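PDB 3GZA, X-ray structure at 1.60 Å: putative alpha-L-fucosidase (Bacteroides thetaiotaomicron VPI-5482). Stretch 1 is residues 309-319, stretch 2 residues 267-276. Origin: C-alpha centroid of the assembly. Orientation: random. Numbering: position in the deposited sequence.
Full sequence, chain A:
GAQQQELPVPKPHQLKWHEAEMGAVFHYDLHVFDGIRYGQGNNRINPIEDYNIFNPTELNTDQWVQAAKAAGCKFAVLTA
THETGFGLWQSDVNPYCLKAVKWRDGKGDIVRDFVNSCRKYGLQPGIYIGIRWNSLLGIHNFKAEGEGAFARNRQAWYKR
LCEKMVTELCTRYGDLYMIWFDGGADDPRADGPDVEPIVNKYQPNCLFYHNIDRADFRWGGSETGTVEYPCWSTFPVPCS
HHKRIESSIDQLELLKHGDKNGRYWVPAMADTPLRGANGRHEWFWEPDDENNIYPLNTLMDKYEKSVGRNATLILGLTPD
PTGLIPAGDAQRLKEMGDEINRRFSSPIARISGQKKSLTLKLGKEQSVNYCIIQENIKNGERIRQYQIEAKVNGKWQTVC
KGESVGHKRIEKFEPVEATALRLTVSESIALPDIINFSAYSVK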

# COMPACT_ATOMS: atom_id res chain seq x y z
N ARG A 309 -11.80 40.29 13.03
CA ARG A 309 -13.19 39.85 13.12
C ARG A 309 -13.29 38.57 13.98
O ARG A 309 -14.18 37.75 13.80
CB ARG A 309 -13.81 39.62 11.73
CG ARG A 309 -14.07 40.85 10.98
CD ARG A 309 -14.72 40.59 9.63
NE ARG A 309 -14.95 41.85 8.93
CZ ARG A 309 -15.45 41.92 7.70
NH1 ARG A 309 -15.79 40.83 7.04
NH2 ARG A 309 -15.60 43.08 7.12
N ASN A 310 -12.39 38.41 14.96
CA ASN A 310 -12.51 37.33 15.94
C ASN A 310 -12.39 35.94 15.33
O ASN A 310 -13.07 35.02 15.74
CB ASN A 310 -13.88 37.43 16.66
CG ASN A 310 -13.95 36.61 17.93
OD1 ASN A 310 -12.92 36.34 18.59
ND2 ASN A 310 -15.20 36.25 18.33
N ALA A 311 -11.53 35.80 14.33
CA ALA A 311 -11.23 34.52 13.74
C ALA A 311 -9.70 34.34 13.65
O ALA A 311 -8.99 35.27 13.33
CB ALA A 311 -11.87 34.40 12.31
N THR A 312 -9.20 33.15 13.95
CA THR A 312 -7.82 32.81 13.73
C THR A 312 -7.65 32.44 12.26
O THR A 312 -8.43 31.65 11.70
CB THR A 312 -7.35 31.75 14.70
OG1 THR A 312 -7.21 32.39 16.00
CG2 THR A 312 -5.99 31.11 14.26
N LEU A 313 -6.62 32.98 11.64
CA LEU A 313 -6.36 32.86 10.22
C LEU A 313 -5.29 31.82 9.95
O LEU A 313 -4.20 31.86 10.55
CB LEU A 313 -5.89 34.21 9.70
CG LEU A 313 -5.37 34.32 8.26
CD1 LEU A 313 -6.51 34.00 7.24
CD2 LEU A 313 -4.74 35.72 7.95
N ILE A 314 -5.57 30.92 9.00
CA ILE A 314 -4.63 29.92 8.58
C ILE A 314 -4.19 30.16 7.13
O ILE A 314 -5.03 30.18 6.25
CB ILE A 314 -5.17 28.47 8.73
CG1 ILE A 314 -5.58 28.25 10.20
CG2 ILE A 314 -4.09 27.46 8.26
CD1 ILE A 314 -6.14 26.80 10.50
N LEU A 315 -2.90 30.35 6.92
CA LEU A 315 -2.38 30.51 5.59
C LEU A 315 -1.89 29.19 5.00
O LEU A 315 -1.12 28.47 5.65
CB LEU A 315 -1.20 31.50 5.63
CG LEU A 315 -1.44 32.94 6.10
CD1 LEU A 315 -0.10 33.68 6.24
CD2 LEU A 315 -2.39 33.68 5.14
N GLY A 316 -2.26 28.92 3.75
CA GLY A 316 -1.79 27.72 3.05
C GLY A 316 -0.51 27.97 2.30
O GLY A 316 -0.46 28.75 1.29
N LEU A 317 0.52 27.32 2.80
CA LEU A 317 1.86 27.47 2.23
C LEU A 317 2.25 26.20 1.47
O LEU A 317 1.83 25.10 1.78
CB LEU A 317 2.85 27.78 3.34
CG LEU A 317 2.50 29.00 4.20
CD1 LEU A 317 3.63 29.31 5.19
CD2 LEU A 317 2.06 30.25 3.34
N THR A 318 3.16 26.39 0.51
CA THR A 318 3.44 25.33 -0.50
C THR A 318 4.92 25.02 -0.70
O THR A 318 5.59 25.65 -1.58
CB THR A 318 2.83 25.72 -1.84
OG1 THR A 318 3.40 26.93 -2.35
CG2 THR A 318 1.33 25.93 -1.73
N PRO A 319 5.43 24.03 0.04
CA PRO A 319 6.84 23.65 -0.24
C PRO A 319 6.93 23.09 -1.65
O PRO A 319 6.02 22.45 -2.15
CB PRO A 319 7.13 22.59 0.81
CG PRO A 319 6.09 22.84 1.89
CD PRO A 319 4.89 23.30 1.19
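Stretch 2 (267-276) PAMADTPLRG

Neighbouring strands in a parallel sheet do not pair residue to residue. Each residue that turns both its N and its O toward the partner strand bonds to the two residues flanking its register mate, and the hydrogen bonds form a staggered ladder. The contact between residues 267-276 and 309-319 of this putative alpha-L-fucosidase illustrates the rule well. Residues 268-273 form an extended strand that runs alongside strand 312-317 in the same direction, with an angle of 22° between their axes (signed crossing angle -22°) and a closest approach of 4.5 Å. P267 leads into the strand; beyond P273 the chain leaves the extended conformation at L274, whose phi/psi of -66/-37 begins a turn.

The register places M269 beside T312, A270 beside L313, D271 beside I314, T272 beside L315 and P273 beside G316. A270, the residue of the second stretch most covered by the first, shows how the ladder is built. Its N donates to T312 O at 2.9 Å and its O accepts from I314 N at 2.8 Å, so that A270 spans the two neighbours of its register mate. The next rungs repeat the pattern two residues on: T272 N donates to I314 O (3.1 Å), and T272 O accepts from G316 N (2.8 Å). At the start of the ladder T312 N reaches A268 O over a longer 3.3 Å, and at its end L274 N meets G316 O at 2.9 Å in an almost linear bond. Between the rungs, CA-H...O contacts use the same carbonyls, the shortest from D271 CA to I314 O at 3.2 Å.

I314 has the largest covered area in its stretch, and both its backbone and its side chain contribute to the contact. Its side chain shares a face of the sheet with those of M269 and D271. With chi1 m and chi2 t, it brings CD1 to 3.9 Å from CG of M269, a selenomethionine, while I314 CB lies 4.1 Å from D271 CB. The D271 side chain, chi1 p, leads away from the first stretch at its end, and OD1 is bonded elsewhere in the structure. A270 and T272 point to the other face, with L313 and L315. There A270 CB lies 4.1 Å from L313 CD1 and 4.4 Å from A311 CB, while T272 CG2 approaches L315 CD2 to 4.0 Å.

L274, the third major contributor, carries the packing past the last register pair: its CB lies 3.9 Å from L317 CD2. Beside it, P273 is paired with G316 at a CA-CA distance of only 4.1 Å, the closest in the register; an ideal CB on G316 would come within 3.3 Å of P273 CA, a tight fit. Water finishes the edges. One molecule donates to G316 O (2.8 Å) and accepts from R275 N (2.9 Å), while another bridges A268 N (2.9 Å) and N310 O (2.8 Å).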

# COMPACT_ATOMS: atom_id res chain seq x y z
N PRO A 267 -15.24 28.21 17.90
CA PRO A 267 -14.82 29.47 17.32
C PRO A 267 -14.40 29.42 15.87
O PRO A 267 -14.09 28.38 15.31
CB PRO A 267 -13.68 29.92 18.24
CG PRO A 267 -13.20 28.64 18.87
CD PRO A 267 -14.32 27.75 18.96
N ALA A 268 -14.43 30.61 15.28
CA ALA A 268 -14.17 30.77 13.86
C ALA A 268 -12.74 30.63 13.37
O ALA A 268 -11.79 31.18 13.92
CB ALA A 268 -14.74 32.12 13.37
N MSE A 269 -12.60 29.90 12.30
CA MSE A 269 -11.36 29.73 11.58
C MSE A 269 -11.53 30.34 10.19
O MSE A 269 -12.55 30.17 9.55
CB MSE A 269 -11.04 28.26 11.42
CG MSE A 269 -9.79 28.00 10.76
SE MSE A 269 -9.94 27.56 8.85
CE MSE A 269 -10.38 25.71 9.07
N ALA A 270 -10.54 31.13 9.76
CA ALA A 270 -10.47 31.65 8.38
C ALA A 270 -9.28 31.00 7.74
O ALA A 270 -8.29 30.67 8.42
CB ALA A 270 -10.31 33.18 8.38
N ASP A 271 -9.34 30.74 6.43
CA ASP A 271 -8.19 30.17 5.76
C ASP A 271 -8.13 30.60 4.30
O ASP A 271 -9.15 30.97 3.72
CB ASP A 271 -8.08 28.63 5.91
CG ASP A 271 -9.18 27.82 5.24
OD1 ASP A 271 -10.20 28.31 4.74
OD2 ASP A 271 -9.00 26.55 5.25
N THR A 272 -6.91 30.54 3.77
CA THR A 272 -6.70 30.86 2.37
C THR A 272 -5.33 30.37 1.95
O THR A 272 -4.40 30.39 2.71
CB THR A 272 -6.75 32.38 2.10
OG1 THR A 272 -6.52 32.67 0.70
CG2 THR A 272 -5.72 33.19 2.95
N PRO A 273 -5.24 29.91 0.71
CA PRO A 273 -3.90 29.68 0.19
C PRO A 273 -3.20 31.04 0.07
O PRO A 273 -3.86 32.06 -0.15
CB PRO A 273 -4.14 29.16 -1.22
CG PRO A 273 -5.49 29.27 -1.51
CD PRO A 273 -6.29 29.61 -0.28
N LEU A 274 -1.87 31.06 0.25
CA LEU A 274 -1.11 32.26 -0.09
C LEU A 274 -1.14 32.52 -1.60
O LEU A 274 -1.21 33.66 -2.04
CB LEU A 274 0.33 32.10 0.39
CG LEU A 274 1.29 33.22 0.03
CD1 LEU A 274 0.82 34.60 0.60
CD2 LEU A 274 2.74 32.87 0.49
N ARG A 275 -1.11 31.43 -2.38
CA ARG A 275 -1.10 31.49 -3.82
C ARG A 275 -2.54 31.54 -4.35
O ARG A 275 -3.07 30.58 -4.96
CB ARG A 275 -0.35 30.32 -4.38
CG ARG A 275 1.15 30.45 -4.12
CD ARG A 275 1.96 29.24 -4.56
NE ARG A 275 3.39 29.58 -4.56
CZ ARG A 275 4.30 29.13 -5.42
NH1 ARG A 275 4.01 28.22 -6.33
NH2 ARG A 275 5.55 29.60 -5.36
N GLY A 276 -3.15 32.70 -4.12
CA GLY A 276 -4.55 32.92 -4.48
C GLY A 276 -4.82 34.09 -5.40
O GLY A 276 -5.97 34.47 -5.58
O HOH W 1 -11.52 32.16 16.59
O HOH W 2 -14.80 33.07 16.79
O HOH W 3 -0.61 28.73 -1.46